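Local coordinates for protein ATP phosphoribosyltransferase regulatory subunit (Bacillus halodurans, PDB 3OD1) that probably serves as the regulatory partner of the HisG catalytic subunit in the first step of histidine biosynthesis, allowing feedback regulation by histidine, at residues B[102-113]-B[125-136]. Numbering follows the deposited sequence.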
loop_
_atom_site.group_PDB
_atom_site.type_symbol
_atom_site.label_atom_id
_atom_site.label_comp_id
_atom_site.label_asym_id
_atom_site.label_seq_id
_atom_site.Cartn_x
_atom_site.Cartn_y
_atom_site.Cartn_z
ATOM N N TYR B 102 -9.878 -12.414 22.792
ATOM C CA TYR B 102 -9.702 -11.002 23.114
ATOM C C TYR B 102 -8.750 -10.883 24.300
ATOM O O TYR B 102 -8.632 -11.821 25.088
ATOM C CB TYR B 102 -11.046 -10.346 23.444
ATOM C CG TYR B 102 -11.966 -10.142 22.254
ATOM C CD1 TYR B 102 -13.347 -10.236 22.400
ATOM C CD2 TYR B 102 -11.459 -9.849 20.983
ATOM C CE1 TYR B 102 -14.208 -10.046 21.325
ATOM C CE2 TYR B 102 -12.321 -9.658 19.889
ATOM C CZ TYR B 102 -13.698 -9.758 20.074
ATOM O OH TYR B 102 -14.569 -9.570 19.017
ATOM N N PRO B 103 -8.060 -9.734 24.428
ATOM C CA PRO B 103 -8.134 -8.598 23.502
ATOM C C PRO B 103 -7.206 -8.741 22.296
ATOM O O PRO B 103 -6.139 -9.356 22.381
ATOM C CB PRO B 103 -7.665 -7.413 24.360
ATOM C CG PRO B 103 -7.419 -7.956 25.738
ATOM C CD PRO B 103 -7.208 -9.419 25.583
ATOM N N LEU B 104 -7.615 -8.149 21.182
ATOM C CA LEU B 104 -6.802 -8.124 19.979
ATOM C C LEU B 104 -6.282 -6.721 19.711
ATOM O O LEU B 104 -7.002 -5.726 19.880
ATOM C CB LEU B 104 -7.621 -8.604 18.790
ATOM C CG LEU B 104 -7.869 -10.108 18.779
ATOM C CD1 LEU B 104 -9.057 -10.445 17.891
ATOM C CD2 LEU B 104 -6.601 -10.823 18.317
ATOM N N ARG B 105 -5.019 -6.655 19.312
ATOM C CA ARG B 105 -4.358 -5.400 18.996
ATOM C C ARG B 105 -3.873 -5.481 17.557
ATOM O O ARG B 105 -2.916 -6.199 17.236
ATOM C CB ARG B 105 -3.192 -5.154 19.952
ATOM C CG ARG B 105 -3.641 -4.718 21.350
ATOM C CD ARG B 105 -2.501 -4.684 22.326
ATOM N NE ARG B 105 -2.910 -4.033 23.560
ATOM C CZ ARG B 105 -3.542 -4.649 24.555
ATOM N NH1 ARG B 105 -3.840 -5.941 24.461
ATOM N NH2 ARG B 105 -3.891 -3.965 25.636
ATOM N N LEU B 106 -4.562 -4.759 16.687
ATOM C CA LEU B 106 -4.310 -4.842 15.264
ATOM C C LEU B 106 -4.028 -3.451 14.731
ATOM O O LEU B 106 -4.453 -2.452 15.326
ATOM C CB LEU B 106 -5.508 -5.477 14.562
ATOM C CG LEU B 106 -5.810 -6.930 14.956
ATOM C CD1 LEU B 106 -7.187 -7.348 14.492
ATOM C CD2 LEU B 106 -4.783 -7.885 14.382
ATOM N N ALA B 107 -3.309 -3.392 13.613
ATOM C CA ALA B 107 -2.854 -2.122 13.051
ATOM C C ALA B 107 -2.926 -2.172 11.536
ATOM O O ALA B 107 -3.030 -3.253 10.945
ATOM C CB ALA B 107 -1.395 -1.799 13.478
ATOM N N TYR B 108 -2.882 -1.006 10.901
ATOM C CA TYR B 108 -2.946 -0.962 9.445
ATOM C C TYR B 108 -2.249 0.281 8.923
ATOM O O TYR B 108 -2.060 1.246 9.650
ATOM C CB TYR B 108 -4.404 -0.955 8.979
ATOM C CG TYR B 108 -5.178 0.226 9.529
ATOM C CD1 TYR B 108 -5.813 0.148 10.761
ATOM C CD2 TYR B 108 -5.240 1.431 8.832
ATOM C CE1 TYR B 108 -6.525 1.237 11.284
ATOM C CE2 TYR B 108 -5.940 2.530 9.346
ATOM C CZ TYR B 108 -6.586 2.425 10.569
ATOM O OH TYR B 108 -7.272 3.515 11.083
ATOM N N GLN B 109 -1.853 0.230 7.655
ATOM C CA GLN B 109 -1.436 1.408 6.926
ATOM C C GLN B 109 -2.010 1.189 5.528
ATOM O O GLN B 109 -1.545 0.325 4.779
ATOM C CB GLN B 109 0.091 1.512 6.895
ATOM C CG GLN B 109 0.610 2.708 6.139
ATOM C CD GLN B 109 2.138 2.750 6.080
ATOM O OE1 GLN B 109 2.818 2.203 6.950
ATOM N NE2 GLN B 109 2.678 3.421 5.056
ATOM N N SER B 110 -3.052 1.938 5.193
ATOM C CA SER B 110 -3.846 1.611 4.020
ATOM C C SER B 110 -4.457 2.833 3.372
ATOM O O SER B 110 -4.805 3.808 4.048
ATOM C CB SER B 110 -4.995 0.670 4.408
ATOM O OG SER B 110 -4.525 -0.489 5.068
ATOM N N ASN B 111 -4.638 2.755 2.059
ATOM C CA ASN B 111 -5.456 3.745 1.369
ATOM C C ASN B 111 -6.930 3.476 1.614
ATOM O O ASN B 111 -7.402 2.340 1.494
ATOM C CB ASN B 111 -5.184 3.718 -0.127
ATOM C CG ASN B 111 -3.794 4.204 -0.477
ATOM O OD1 ASN B 111 -3.114 4.826 0.333
ATOM N ND2 ASN B 111 -3.369 3.923 -1.695
ATOM N N VAL B 112 -7.658 4.531 1.951
ATOM C CA VAL B 112 -9.112 4.467 2.029
ATOM C C VAL B 112 -9.697 5.467 1.041
ATOM O O VAL B 112 -8.969 6.295 0.472
ATOM C CB VAL B 112 -9.618 4.743 3.473
ATOM C CG1 VAL B 112 -9.122 3.644 4.409
ATOM C CG2 VAL B 112 -9.120 6.085 3.952
ATOM N N TYR B 113 -11.006 5.389 0.832
ATOM C CA TYR B 113 -11.609 6.016 -0.333
ATOM C C TYR B 113 -12.883 6.768 0.026
ATOM O O TYR B 113 -13.608 6.395 0.944
ATOM C CB TYR B 113 -11.896 4.965 -1.422
ATOM C CG TYR B 113 -10.681 4.146 -1.838
ATOM C CD1 TYR B 113 -9.892 4.524 -2.921
ATOM C CD2 TYR B 113 -10.315 3.014 -1.130
ATOM C CE1 TYR B 113 -8.778 3.778 -3.300
ATOM C CE2 TYR B 113 -9.214 2.256 -1.494
ATOM C CZ TYR B 113 -8.448 2.643 -2.580
ATOM O OH TYR B 113 -7.341 1.901 -2.918
ATOM N N GLU B 125 -9.024 9.417 -2.529
ATOM C CA GLU B 125 -8.163 8.312 -2.107
ATOM C C GLU B 125 -7.033 8.880 -1.268
ATOM O O GLU B 125 -6.338 9.785 -1.716
ATOM C CB GLU B 125 -7.554 7.568 -3.319
ATOM C CG GLU B 125 -6.571 6.498 -2.870
ATOM C CD GLU B 125 -5.926 5.708 -4.022
ATOM O OE1 GLU B 125 -6.075 6.097 -5.198
ATOM O OE2 GLU B 125 -5.266 4.692 -3.738
ATOM N N PHE B 126 -6.835 8.362 -0.061
ATOM C CA PHE B 126 -5.761 8.880 0.794
ATOM C C PHE B 126 -5.323 7.834 1.805
ATOM O O PHE B 126 -6.090 6.956 2.167
ATOM C CB PHE B 126 -6.186 10.183 1.506
ATOM C CG PHE B 126 -7.387 10.026 2.388
ATOM C CD1 PHE B 126 -7.267 9.469 3.651
ATOM C CD2 PHE B 126 -8.637 10.431 1.958
ATOM C CE1 PHE B 126 -8.386 9.323 4.477
ATOM C CE2 PHE B 126 -9.753 10.290 2.768
ATOM C CZ PHE B 126 -9.628 9.735 4.030
ATOM N N GLU B 127 -4.078 7.930 2.242
ATOM C CA GLU B 127 -3.492 6.909 3.110
ATOM C C GLU B 127 -3.796 7.184 4.588
ATOM O O GLU B 127 -3.700 8.312 5.063
ATOM C CB GLU B 127 -1.972 6.822 2.879
ATOM C CG GLU B 127 -1.318 5.624 3.520
ATOM C CD GLU B 127 0.104 5.396 3.032
ATOM O OE1 GLU B 127 0.717 6.348 2.498
ATOM O OE2 GLU B 127 0.609 4.260 3.197
ATOM N N GLN B 128 -4.197 6.139 5.300
ATOM C CA GLN B 128 -4.502 6.272 6.711
ATOM C C GLN B 128 -3.788 5.179 7.475
ATOM O O GLN B 128 -3.660 4.043 6.997
ATOM C CB GLN B 128 -6.005 6.181 6.928
ATOM C CG GLN B 128 -6.442 6.439 8.350
ATOM C CD GLN B 128 -7.954 6.465 8.461
ATOM O OE1 GLN B 128 -8.620 7.271 7.807
ATOM N NE2 GLN B 128 -8.506 5.558 9.269
ATOM N N LEU B 129 -3.324 5.524 8.666
ATOM C CA LEU B 129 -2.606 4.573 9.497
ATOM C C LEU B 129 -3.192 4.620 10.916
ATOM O O LEU B 129 -3.576 5.680 11.408
ATOM C CB LEU B 129 -1.110 4.921 9.443
ATOM C CG LEU B 129 -0.029 4.348 10.345
ATOM C CD1 LEU B 129 1.332 4.693 9.731
ATOM C CD2 LEU B 129 -0.136 4.942 11.747
ATOM N N GLY B 130 -3.309 3.469 11.564
ATOM C CA GLY B 130 -3.902 3.449 12.887
ATOM C C GLY B 130 -3.934 2.066 13.496
ATOM O O GLY B 130 -3.306 1.135 12.975
ATOM N N VAL B 131 -4.680 1.946 14.596
ATOM C CA VAL B 131 -4.781 0.711 15.377
ATOM C C VAL B 131 -6.202 0.516 15.869
ATOM O O VAL B 131 -6.968 1.487 16.006
ATOM C CB VAL B 131 -3.881 0.758 16.640
ATOM C CG1 VAL B 131 -2.433 1.068 16.273
ATOM C CG2 VAL B 131 -4.403 1.803 17.643
ATOM N N GLU B 132 -6.549 -0.743 16.140
ATOM C CA GLU B 132 -7.788 -1.090 16.831
ATOM C C GLU B 132 -7.390 -1.966 18.012
ATOM O O GLU B 132 -6.575 -2.883 17.865
ATOM C CB GLU B 132 -8.728 -1.890 15.915
ATOM C CG GLU B 132 -8.921 -1.283 14.536
ATOM C CD GLU B 132 -9.613 0.068 14.579
ATOM O OE1 GLU B 132 -10.185 0.429 15.633
ATOM O OE2 GLU B 132 -9.584 0.774 13.549
ATOM N N LEU B 133 -7.945 -1.670 19.178
ATOM C CA LEU B 133 -7.737 -2.482 20.362
ATOM C C LEU B 133 -9.115 -2.981 20.777
ATOM O O LEU B 133 -9.961 -2.214 21.230
ATOM C CB LEU B 133 -7.069 -1.669 21.472
ATOM C CG LEU B 133 -7.207 -2.157 22.924
ATOM C CD1 LEU B 133 -6.782 -3.606 23.079
ATOM C CD2 LEU B 133 -6.396 -1.268 23.857
ATOM N N ILE B 134 -9.356 -4.268 20.571
ATOM C CA ILE B 134 -10.715 -4.790 20.614
ATOM C C ILE B 134 -10.898 -5.773 21.754
ATOM O O ILE B 134 -10.106 -6.689 21.923
ATOM C CB ILE B 134 -11.082 -5.497 19.303
ATOM C CG1 ILE B 134 -10.967 -4.524 18.127
ATOM C CG2 ILE B 134 -12.505 -6.065 19.387
ATOM C CD1 ILE B 134 -10.777 -5.232 16.801
ATOM N N GLY B 135 -11.942 -5.565 22.545
ATOM C CA GLY B 135 -12.263 -6.489 23.621
ATOM C C GLY B 135 -11.693 -6.124 24.980
ATOM O O GLY B 135 -11.680 -6.954 25.880
ATOM N N ASP B 136 -11.219 -4.895 25.135
ATOM C CA ASP B 136 -10.688 -4.438 26.425
ATOM C C ASP B 136 -11.374 -3.130 26.784
ATOM O O ASP B 136 -11.148 -2.092 26.156
ATOM C CB ASP B 136 -9.163 -4.292 26.368
ATOM C CG ASP B 136 -8.549 -3.842 27.695
ATOM O OD1 ASP B 136 -9.273 -3.358 28.591
ATOM O OD2 ASP B 136 -7.317 -3.978 27.842
HETATM O O HOH W 1 -8.568 3.189 13.234
#
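The motif 2 hairpin of the class-II synthetase-like core pairs strand 104-113 with strand 125-134 in antiparallel fashion. Backbone hydrogen bonds run in reciprocal pairs, as in Ser110 N to Gln128 O (2.8 Å) and Gln128 N to Ser110 O. Tyr108 lies across its neighbour strand: with CG between the backbone N and carbonyl carbon (chi1 59°), its ring covers Gly130, whose CA sits 4.0 Å from the ring centroid in a CH-pi contact. Gln128 NE2 donates to Tyr108 OH (3.0 Å), the hydroxyl lying in the amide plane; that hydroxyl in turn donates to a water held by Glu132 OE2, which also bonds Thr86, while Glu132 OE1 is hydrogen-bonded to Tyr300. A leucine at Tyr108 would probably leave Gln128 NE2 and the water without the hydroxyl they share, and cover Gly130 less fully. On the other face Gln109 NE2 donates a hydrogen bond to Glu127 OE2 (2.9 Å), meeting it from above the carboxylate plane, and Glu127 OE1 has a salt bridge to Lys27. Leu133 CD1 lies 3.7 Å from Arg105 CZ, over the guanidinium, which pairs with Glu144. Two long antiparallel strands joined by a loop are characteristic of motif 2 in the class-II aminoacyl-tRNA synthetase fold.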